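Local coordinates for protein aminotransferase AspB (Helicobacter pylori 26695, PDB 3EZS) that probably transfers amino groups between amino acids and 2-oxo acids with the help of pyridoxal 5'-phosphate, as a class I/II aminotransferase, at residues N108-Y113 / K131-P136; D156-N161 / H186-I191; L182-D187 / A219-L224. One frame throughout, in Å; residues are numbered along the deposited sequence.

Contact 1: N108-Y113 / K131-P136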
loop_
_atom_site.group_PDB
_atom_site.type_symbol
_atom_site.label_atom_id
_atom_site.label_comp_id
_atom_site.label_asym_id
_atom_site.label_seq_id
_atom_site.Cartn_x
_atom_site.Cartn_y
_atom_site.Cartn_z
ATOM N N ASN A 108 -11.889 -18.224 -14.718
ATOM C CA ASN A 108 -10.719 -18.651 -15.479
ATOM C C ASN A 108 -10.104 -17.519 -16.314
ATOM O O ASN A 108 -10.041 -17.606 -17.545
ATOM C CB ASN A 108 -11.123 -19.823 -16.384
ATOM C CG ASN A 108 -11.824 -20.968 -15.613
ATOM O OD1 ASN A 108 -12.696 -21.640 -16.172
ATOM N ND2 ASN A 108 -11.454 -21.180 -14.335
ATOM N N PRO A 109 -9.665 -16.437 -15.650
ATOM C CA PRO A 109 -9.130 -15.316 -16.401
ATOM C C PRO A 109 -7.778 -15.633 -17.027
ATOM O O PRO A 109 -7.064 -16.494 -16.530
ATOM C CB PRO A 109 -9.021 -14.216 -15.353
ATOM C CG PRO A 109 -8.867 -14.937 -14.052
ATOM C CD PRO A 109 -9.661 -16.189 -14.196
ATOM N N THR A 110 -7.469 -14.959 -18.134
ATOM C CA THR A 110 -6.218 -15.148 -18.866
ATOM C C THR A 110 -5.509 -13.818 -19.061
ATOM O O THR A 110 -6.093 -12.879 -19.600
ATOM C CB THR A 110 -6.471 -15.742 -20.240
ATOM O OG1 THR A 110 -7.223 -16.961 -20.105
ATOM C CG2 THR A 110 -5.130 -15.993 -20.954
ATOM N N ILE A 111 -4.254 -13.739 -18.620
ATOM C CA ILE A 111 -3.475 -12.528 -18.732
ATOM C C ILE A 111 -2.296 -12.777 -19.677
ATOM O O ILE A 111 -1.703 -13.859 -19.659
ATOM C CB ILE A 111 -2.973 -12.077 -17.351
ATOM C CG1 ILE A 111 -4.157 -11.813 -16.410
ATOM C CG2 ILE A 111 -2.103 -10.829 -17.468
ATOM C CD1 ILE A 111 -3.709 -11.427 -14.967
ATOM N N ALA A 112 -1.981 -11.792 -20.520
ATOM C CA ALA A 112 -0.833 -11.900 -21.431
ATOM C C ALA A 112 0.203 -10.868 -21.042
ATOM O O ALA A 112 -0.141 -9.753 -20.667
ATOM C CB ALA A 112 -1.246 -11.708 -22.886
ATOM N N TYR A 113 1.468 -11.264 -21.077
ATOM C CA TYR A 113 2.579 -10.337 -20.828
ATOM C C TYR A 113 3.841 -10.868 -21.507
ATOM O O TYR A 113 3.920 -12.060 -21.809
ATOM C CB TYR A 113 2.784 -10.049 -19.327
ATOM C CG TYR A 113 2.856 -11.256 -18.410
ATOM C CD1 TYR A 113 1.699 -11.823 -17.889
ATOM C CD2 TYR A 113 4.077 -11.797 -18.018
ATOM C CE1 TYR A 113 1.758 -12.913 -17.033
ATOM C CE2 TYR A 113 4.143 -12.887 -17.163
ATOM C CZ TYR A 113 2.981 -13.443 -16.678
ATOM O OH TYR A 113 3.033 -14.529 -15.828
ATOM N N LYS A 131 -4.498 -17.643 -15.882
ATOM C CA LYS A 131 -3.627 -18.332 -16.816
ATOM C C LYS A 131 -2.751 -17.242 -17.465
ATOM O O LYS A 131 -3.254 -16.181 -17.841
ATOM C CB LYS A 131 -4.466 -19.003 -17.895
ATOM C CG LYS A 131 -3.652 -19.800 -18.910
ATOM C CD LYS A 131 -4.479 -20.197 -20.130
ATOM C CE LYS A 131 -3.566 -20.711 -21.260
ATOM N NZ LYS A 131 -4.300 -20.886 -22.547
ATOM N N SER A 132 -1.445 -17.498 -17.559
ATOM C CA SER A 132 -0.504 -16.562 -18.161
ATOM C C SER A 132 -0.176 -17.007 -19.586
ATOM O O SER A 132 0.109 -18.167 -19.808
ATOM C CB SER A 132 0.797 -16.498 -17.349
ATOM O OG SER A 132 0.612 -15.899 -16.083
ATOM N N LEU A 133 -0.242 -16.078 -20.536
ATOM C CA LEU A 133 0.152 -16.308 -21.920
ATOM C C LEU A 133 1.390 -15.462 -22.110
ATOM O O LEU A 133 1.315 -14.234 -22.106
ATOM C CB LEU A 133 -0.941 -15.861 -22.887
ATOM C CG LEU A 133 -2.151 -16.755 -23.072
ATOM C CD1 LEU A 133 -3.178 -16.057 -23.968
ATOM C CD2 LEU A 133 -1.742 -18.102 -23.669
ATOM N N LEU A 134 2.538 -16.114 -22.260
ATOM C CA LEU A 134 3.818 -15.419 -22.337
ATOM C C LEU A 134 4.191 -15.094 -23.778
ATOM O O LEU A 134 4.156 -15.968 -24.636
ATOM C CB LEU A 134 4.904 -16.245 -21.664
ATOM C CG LEU A 134 4.762 -16.524 -20.161
ATOM C CD1 LEU A 134 5.973 -17.318 -19.663
ATOM C CD2 LEU A 134 4.624 -15.257 -19.349
HETATM N N MSE A 135 4.514 -13.828 -24.042
HETATM C CA MSE A 135 4.860 -13.382 -25.388
HETATM C C MSE A 135 6.356 -13.242 -25.440
HETATM O O MSE A 135 6.882 -12.212 -24.998
HETATM C CB MSE A 135 4.176 -12.038 -25.694
HETATM C CG MSE A 135 2.662 -12.145 -25.795
HETATM SE SE MSE A 135 1.734 -10.439 -26.041
HETATM C CE MSE A 135 2.331 -9.445 -24.475
ATOM N N PRO A 136 7.062 -14.248 -26.017
ATOM C CA PRO A 136 8.511 -14.120 -25.956
ATOM C C PRO A 136 9.069 -12.939 -26.760
ATOM O O PRO A 136 8.509 -12.574 -27.797
ATOM C CB PRO A 136 9.025 -15.451 -26.519
ATOM C CG PRO A 136 7.802 -16.334 -26.687
ATOM C CD PRO A 136 6.643 -15.434 -26.787
#
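Y113 makes the densest part of this contact, its ring lying beside L134 while its hydroxyl meets S132. CG of Y113 sits between the backbone N and the carbonyl carbon (chi1 50°); the end of the side chain reaches the neighbouring strand, where OH is 2.8 Å from S132 OG, a hydrogen bond either hydroxyl could donate, with OG at the ring edge, close to its plane. CE2 of Y113 approaches L134 CD2 obliquely at 3.3 Å. Helix 120-127 covers this face, touching Y113, I111 and S132; it is the crossover of the beta-alpha-beta unit formed by strands 110-115 and 131-136, which run parallel and bridge T110 to K131 through Y113 to L134. Five backbone bonds hold the ladder, from K131 N to P109 O (2.9 Å) up to M135 N to Y113 O (2.9 Å). On the opposite face T110 CG2 touches L133 CD1 at 3.6 Å, and A112 CB faces L133 CB at 4.2 Å. M135, a selenomethionine bent at chi3, brings M135 CE to 3.6 Å from Y113 C. The K131 side is looser: K131 CB comes to 4.1 Å from T110 OG1, while the extended chain beyond leads away from segment 108-113, and the residue is exposed.

Contact 2: D156-N161 / H186-I191. With EDO (1,2-ethanediol), chain D; EDO (1,2-ethanediol), chain F.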
loop_
_atom_site.group_PDB
_atom_site.type_symbol
_atom_site.label_atom_id
_atom_site.label_comp_id
_atom_site.label_asym_id
_atom_site.label_seq_id
_atom_site.Cartn_x
_atom_site.Cartn_y
_atom_site.Cartn_z
ATOM N N ASP A 156 -7.956 -11.725 -21.667
ATOM C CA ASP A 156 -8.781 -10.744 -20.958
ATOM C C ASP A 156 -8.036 -9.448 -20.636
ATOM O O ASP A 156 -8.638 -8.386 -20.532
ATOM C CB ASP A 156 -9.249 -11.360 -19.631
ATOM C CG ASP A 156 -10.086 -12.613 -19.830
ATOM O OD1 ASP A 156 -11.030 -12.557 -20.638
ATOM O OD2 ASP A 156 -9.823 -13.644 -19.163
ATOM N N LEU A 157 -6.732 -9.554 -20.444
ATOM C CA LEU A 157 -5.907 -8.435 -20.060
ATOM C C LEU A 157 -4.543 -8.658 -20.678
ATOM O O LEU A 157 -4.002 -9.754 -20.591
ATOM C CB LEU A 157 -5.794 -8.366 -18.529
ATOM C CG LEU A 157 -4.820 -7.338 -17.929
ATOM C CD1 LEU A 157 -5.353 -5.948 -18.173
ATOM C CD2 LEU A 157 -4.604 -7.548 -16.452
ATOM N N VAL A 158 -4.016 -7.631 -21.337
ATOM C CA VAL A 158 -2.678 -7.682 -21.920
ATOM C C VAL A 158 -1.846 -6.562 -21.289
ATOM O O VAL A 158 -2.277 -5.397 -21.241
ATOM C CB VAL A 158 -2.668 -7.508 -23.447
ATOM C CG1 VAL A 158 -1.205 -7.483 -23.962
ATOM C CG2 VAL A 158 -3.478 -8.609 -24.115
ATOM N N ILE A 159 -0.672 -6.936 -20.794
ATOM C CA ILE A 159 0.267 -5.998 -20.185
ATOM C C ILE A 159 1.496 -5.885 -21.064
ATOM O O ILE A 159 2.180 -6.874 -21.305
ATOM C CB ILE A 159 0.752 -6.470 -18.802
ATOM C CG1 ILE A 159 -0.423 -6.689 -17.848
ATOM C CG2 ILE A 159 1.719 -5.449 -18.197
ATOM C CD1 ILE A 159 -0.030 -7.318 -16.529
ATOM N N LEU A 160 1.743 -4.685 -21.582
ATOM C CA LEU A 160 2.945 -4.393 -22.341
ATOM C C LEU A 160 3.853 -3.585 -21.415
ATOM O O LEU A 160 3.396 -3.038 -20.392
ATOM C CB LEU A 160 2.633 -3.583 -23.600
ATOM C CG LEU A 160 1.628 -4.180 -24.597
ATOM C CD1 LEU A 160 1.266 -3.127 -25.651
ATOM C CD2 LEU A 160 2.147 -5.478 -25.241
ATOM N N ASN A 161 5.134 -3.527 -21.774
ATOM C CA ASN A 161 6.120 -2.766 -21.024
ATOM C C ASN A 161 7.036 -2.111 -22.053
ATOM O O ASN A 161 8.012 -2.725 -22.498
ATOM C CB ASN A 161 6.894 -3.693 -20.090
ATOM C CG ASN A 161 7.948 -2.973 -19.255
ATOM O OD1 ASN A 161 8.966 -3.575 -18.877
ATOM N ND2 ASN A 161 7.703 -1.702 -18.940
ATOM N N HIS A 186 -11.327 -7.195 -30.027
ATOM C CA HIS A 186 -11.568 -8.400 -29.244
ATOM C C HIS A 186 -12.134 -8.124 -27.851
ATOM O O HIS A 186 -12.479 -9.053 -27.129
ATOM C CB HIS A 186 -10.284 -9.214 -29.146
ATOM C CG HIS A 186 -9.781 -9.699 -30.473
ATOM N ND1 HIS A 186 -10.286 -10.820 -31.094
ATOM C CD2 HIS A 186 -8.817 -9.217 -31.294
ATOM C CE1 HIS A 186 -9.657 -11.006 -32.241
ATOM N NE2 HIS A 186 -8.755 -10.052 -32.383
ATOM N N ASP A 187 -12.239 -6.850 -27.491
ATOM C CA ASP A 187 -12.729 -6.435 -26.175
ATOM C C ASP A 187 -11.922 -7.023 -24.997
ATOM O O ASP A 187 -12.463 -7.758 -24.161
ATOM C CB ASP A 187 -14.237 -6.726 -26.026
ATOM C CG ASP A 187 -14.880 -5.947 -24.864
ATOM O OD1 ASP A 187 -14.293 -4.942 -24.402
ATOM O OD2 ASP A 187 -15.985 -6.331 -24.425
ATOM N N PHE A 188 -10.618 -6.741 -24.972
ATOM C CA PHE A 188 -9.780 -7.065 -23.804
ATOM C C PHE A 188 -9.164 -5.764 -23.268
ATOM O O PHE A 188 -9.151 -4.743 -23.960
ATOM C CB PHE A 188 -8.715 -8.142 -24.064
ATOM C CG PHE A 188 -7.747 -7.816 -25.152
ATOM C CD1 PHE A 188 -6.662 -6.989 -24.914
ATOM C CD2 PHE A 188 -7.890 -8.392 -26.418
ATOM C CE1 PHE A 188 -5.751 -6.702 -25.922
ATOM C CE2 PHE A 188 -6.976 -8.114 -27.445
ATOM C CZ PHE A 188 -5.899 -7.274 -27.191
ATOM N N ILE A 189 -8.710 -5.809 -22.018
ATOM C CA ILE A 189 -8.095 -4.674 -21.359
ATOM C C ILE A 189 -6.604 -4.663 -21.697
ATOM O O ILE A 189 -5.942 -5.690 -21.617
ATOM C CB ILE A 189 -8.303 -4.715 -19.821
ATOM C CG1 ILE A 189 -9.796 -4.766 -19.478
ATOM C CG2 ILE A 189 -7.580 -3.519 -19.139
ATOM C CD1 ILE A 189 -10.629 -3.703 -20.152
ATOM N N LEU A 190 -6.098 -3.490 -22.074
ATOM C CA LEU A 190 -4.715 -3.311 -22.488
ATOM C C LEU A 190 -4.010 -2.267 -21.629
ATOM O O LEU A 190 -4.465 -1.140 -21.548
ATOM C CB LEU A 190 -4.681 -2.836 -23.945
ATOM C CG LEU A 190 -3.304 -2.587 -24.591
ATOM C CD1 LEU A 190 -2.490 -3.884 -24.735
ATOM C CD2 LEU A 190 -3.500 -1.904 -25.937
ATOM N N ILE A 191 -2.889 -2.643 -21.025
ATOM C CA ILE A 191 -2.107 -1.745 -20.172
ATOM C C ILE A 191 -0.667 -1.650 -20.660
ATOM O O ILE A 191 -0.104 -2.638 -21.104
ATOM C CB ILE A 191 -2.005 -2.314 -18.719
ATOM C CG1 ILE A 191 -3.370 -2.357 -18.034
ATOM C CG2 ILE A 191 -1.026 -1.506 -17.868
ATOM C CD1 ILE A 191 -3.313 -3.141 -16.700
HETATM C C1 EDO D . 8.292 -4.404 -26.002
HETATM O O1 EDO D . 8.090 -2.991 -25.835
HETATM C C2 EDO D . 7.062 -5.136 -25.485
HETATM O O2 EDO D . 6.676 -4.631 -24.220
HETATM C C1 EDO F . 10.557 -2.458 -14.178
HETATM O O1 EDO F . 10.414 -1.316 -13.315
HETATM C C2 EDO F . 9.224 -2.706 -14.907
HETATM O O2 EDO F . 9.094 -2.073 -16.178
HETATM O O HOH W 1 -12.426 -10.233 -21.826
#
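The ring of F188 meets V158 obliquely: V158 CG2 lies 3.5 Å from F188 CE1 and a little farther from CD1, while F188 CB packs on D156 O at 3.5 Å. Around the ring, L152 of helix 149-154 and A183 of helix 173-186 add further contacts. The other flat group is the amide of N161, the last residue of segment 156-161; its OD1 accepts from N165 N and its ND2 donates to D193 O, and a 1,2-ethanediol, probably from the crystallisation liquor, sits beside it in a weak bond to ND2. O2 of a second ethanediol molecule accepts from N161 N and bonds weakly to N161 O.

Four backbone bonds join the strands: I189 N to D156 O at 3.0 Å, V158 N to I189 O, I191 N to V158 O and L160 N to I191 O. Side chains divide between two faces. With V158, L190 puts CD1 3.9 Å from V158 CB and equally near L160 CD1; W179 of helix 173-186 touches V158, L160 and L190. On the other face L157 CD1 presses against I189 CG2 at 3.4 Å, tighter than usual for two carbons, and touches I191 CD1 at 3.8 Å. D156 OD2 accepts from T110 N, and OD1 from a water that also bonds weakly to D187 O. Strands 157-160 and 189-193, parallel neighbours connected through helix 173-186, form a beta-alpha-beta unit, set in the central seven-stranded sheet of the large domain of the fold-type I PLP-dependent enzymes.

Contact 3: L182-D187 / A219-L224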
loop_
_atom_site.group_PDB
_atom_site.type_symbol
_atom_site.label_atom_id
_atom_site.label_comp_id
_atom_site.label_asym_id
_atom_site.label_seq_id
_atom_site.Cartn_x
_atom_site.Cartn_y
_atom_site.Cartn_z
ATOM N N LEU A 182 -6.715 -3.967 -31.700
ATOM C CA LEU A 182 -6.981 -5.345 -31.275
ATOM C C LEU A 182 -7.771 -5.377 -29.953
ATOM O O LEU A 182 -8.735 -6.125 -29.823
ATOM C CB LEU A 182 -5.687 -6.135 -31.153
ATOM C CG LEU A 182 -5.014 -6.409 -32.507
ATOM C CD1 LEU A 182 -3.608 -6.968 -32.298
ATOM C CD2 LEU A 182 -5.874 -7.337 -33.398
ATOM N N ALA A 183 -7.381 -4.537 -28.996
ATOM C CA ALA A 183 -8.071 -4.431 -27.714
ATOM C C ALA A 183 -9.549 -4.078 -27.917
ATOM O O ALA A 183 -10.424 -4.626 -27.246
ATOM C CB ALA A 183 -7.398 -3.377 -26.838
ATOM N N LEU A 184 -9.825 -3.151 -28.828
ATOM C CA LEU A 184 -11.210 -2.747 -29.090
ATOM C C LEU A 184 -11.954 -3.797 -29.897
ATOM O O LEU A 184 -13.127 -4.021 -29.656
ATOM C CB LEU A 184 -11.264 -1.384 -29.796
ATOM C CG LEU A 184 -10.710 -0.199 -28.999
ATOM C CD1 LEU A 184 -10.775 1.090 -29.839
ATOM C CD2 LEU A 184 -11.464 -0.058 -27.658
ATOM N N LYS A 185 -11.265 -4.449 -30.835
ATOM C CA LYS A 185 -11.870 -5.485 -31.668
ATOM C C LYS A 185 -12.252 -6.718 -30.856
ATOM O O LYS A 185 -13.354 -7.245 -31.004
ATOM C CB LYS A 185 -10.898 -5.918 -32.775
ATOM C CG LYS A 185 -11.437 -7.004 -33.705
ATOM C CD LYS A 185 -10.386 -7.434 -34.706
ATOM C CE LYS A 185 -10.941 -8.448 -35.703
ATOM N NZ LYS A 185 -9.861 -8.976 -36.591
ATOM N N HIS A 186 -11.327 -7.195 -30.027
ATOM C CA HIS A 186 -11.568 -8.400 -29.244
ATOM C C HIS A 186 -12.134 -8.124 -27.851
ATOM O O HIS A 186 -12.479 -9.053 -27.129
ATOM C CB HIS A 186 -10.284 -9.214 -29.146
ATOM C CG HIS A 186 -9.781 -9.699 -30.473
ATOM N ND1 HIS A 186 -10.286 -10.820 -31.094
ATOM C CD2 HIS A 186 -8.817 -9.217 -31.294
ATOM C CE1 HIS A 186 -9.657 -11.006 -32.241
ATOM N NE2 HIS A 186 -8.755 -10.052 -32.383
ATOM N N ASP A 187 -12.239 -6.850 -27.491
ATOM C CA ASP A 187 -12.729 -6.435 -26.175
ATOM C C ASP A 187 -11.922 -7.023 -24.997
ATOM O O ASP A 187 -12.463 -7.758 -24.161
ATOM C CB ASP A 187 -14.237 -6.726 -26.026
ATOM C CG ASP A 187 -14.880 -5.947 -24.864
ATOM O OD1 ASP A 187 -14.293 -4.942 -24.402
ATOM O OD2 ASP A 187 -15.985 -6.331 -24.425
ATOM N N ALA A 219 -11.422 8.488 -25.782
ATOM C CA ALA A 219 -11.935 8.227 -24.419
ATOM C C ALA A 219 -11.080 7.193 -23.676
ATOM O O ALA A 219 -11.293 6.949 -22.475
ATOM C CB ALA A 219 -13.398 7.762 -24.457
ATOM N N PHE A 220 -10.119 6.597 -24.391
ATOM C CA PHE A 220 -9.195 5.609 -23.838
ATOM C C PHE A 220 -9.894 4.342 -23.343
ATOM O O PHE A 220 -9.450 3.727 -22.374
ATOM C CB PHE A 220 -8.334 6.214 -22.717
ATOM C CG PHE A 220 -7.766 7.561 -23.050
ATOM C CD1 PHE A 220 -6.894 7.710 -24.127
ATOM C CD2 PHE A 220 -8.075 8.678 -22.267
ATOM C CE1 PHE A 220 -6.359 8.966 -24.456
ATOM C CE2 PHE A 220 -7.530 9.937 -22.575
ATOM C CZ PHE A 220 -6.669 10.072 -23.689
ATOM N N LYS A 221 -10.993 3.977 -24.004
ATOM C CA LYS A 221 -11.743 2.758 -23.697
ATOM C C LYS A 221 -10.827 1.534 -23.738
ATOM O O LYS A 221 -10.060 1.367 -24.705
ATOM C CB LYS A 221 -12.875 2.557 -24.708
ATOM C CG LYS A 221 -13.690 1.277 -24.505
ATOM C CD LYS A 221 -14.901 1.233 -25.440
ATOM C CE LYS A 221 -15.792 -0.005 -25.213
ATOM N NZ LYS A 221 -15.174 -1.289 -25.669
ATOM N N ASN A 222 -10.918 0.707 -22.686
ATOM C CA ASN A 222 -10.129 -0.513 -22.504
ATOM C C ASN A 222 -8.606 -0.309 -22.322
ATOM O O ASN A 222 -7.860 -1.296 -22.235
ATOM C CB ASN A 222 -10.354 -1.497 -23.667
ATOM C CG ASN A 222 -11.710 -2.169 -23.626
ATOM O OD1 ASN A 222 -12.632 -1.703 -22.969
ATOM N ND2 ASN A 222 -11.821 -3.293 -24.320
ATOM N N VAL A 223 -8.152 0.937 -22.234
ATOM C CA VAL A 223 -6.707 1.219 -22.230
ATOM C C VAL A 223 -6.257 2.078 -21.045
ATOM O O VAL A 223 -6.921 3.063 -20.670
ATOM C CB VAL A 223 -6.297 1.879 -23.567
ATOM C CG1 VAL A 223 -4.803 2.228 -23.596
ATOM C CG2 VAL A 223 -6.671 0.964 -24.757
ATOM N N LEU A 224 -5.110 1.690 -20.483
ATOM C CA LEU A 224 -4.511 2.325 -19.315
ATOM C C LEU A 224 -2.977 2.290 -19.398
ATOM O O LEU A 224 -2.398 1.396 -19.997
ATOM C CB LEU A 224 -4.957 1.596 -18.036
ATOM C CG LEU A 224 -6.469 1.583 -17.735
ATOM C CD1 LEU A 224 -6.874 0.289 -17.132
ATOM C CD2 LEU A 224 -6.927 2.770 -16.902
#
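The last turn of helix 173-186 meets a type II beta turn, F220 to V223, that leads into strand 223-228. A183 and N222 have the nearest CA atoms, 6.8 Å apart. D187 leaves the helix with positive phi, and N222, also at positive phi, occupies the third position of the turn, whose V223 N bonds to F220 O. The CB of N222 is directed toward segment 182-187, and its ND2 donates to D187 OD1 at 3.0 Å in an almost straight bond (174°). The acceptor uses its anti lone pair, away from OD2, and lies in the amide plane; the carboxylate and amide planes are also nearly coplanar, 13° apart. CG of D187 is anti to its backbone N (chi1 -163°). N222 ND2 also makes a weak bond to F188 O. K221, bent at its last torsion, brings NZ within 4.0 Å of D187 OD1, a long salt bridge. Beside this polar group L184 lays CD2 against the turn, 3.6 Å from K221 O and 4.1 Å from K221 CG. The backbone N of N222 also donates to D246 OD2. One carboxylate oxygen thus receives a directed amide bond and a distant ammonium, which suggests that the amide sets the geometry while the lysine, being exposed and remote, adds weak electrostatic attraction that would favour the ionised carboxylate.

How the contacts relate
The three contacts follow one another along the chain, and all reach the same mixed sheet. Contact 1 pairs one of its two outermost strands within the chain, 131-136, with 110-115; contact 2 pairs 157-160 with 189-193; strand 110-115 lies beside 157-160, so the two ladders join through A112, with centres 10 Å apart. Contact 3 shares H186 and D187 with contact 2, 8 Å away centre to centre, and places the start of strand 223-228 against helix 173-186, with L190 bonded to N222 and L224. Contacts 1 and 3 do not touch, their centres about 17 Å apart. Together they trace parallel strands of the sheet at the core of the domain that, as in related enzymes, probably binds the cofactor.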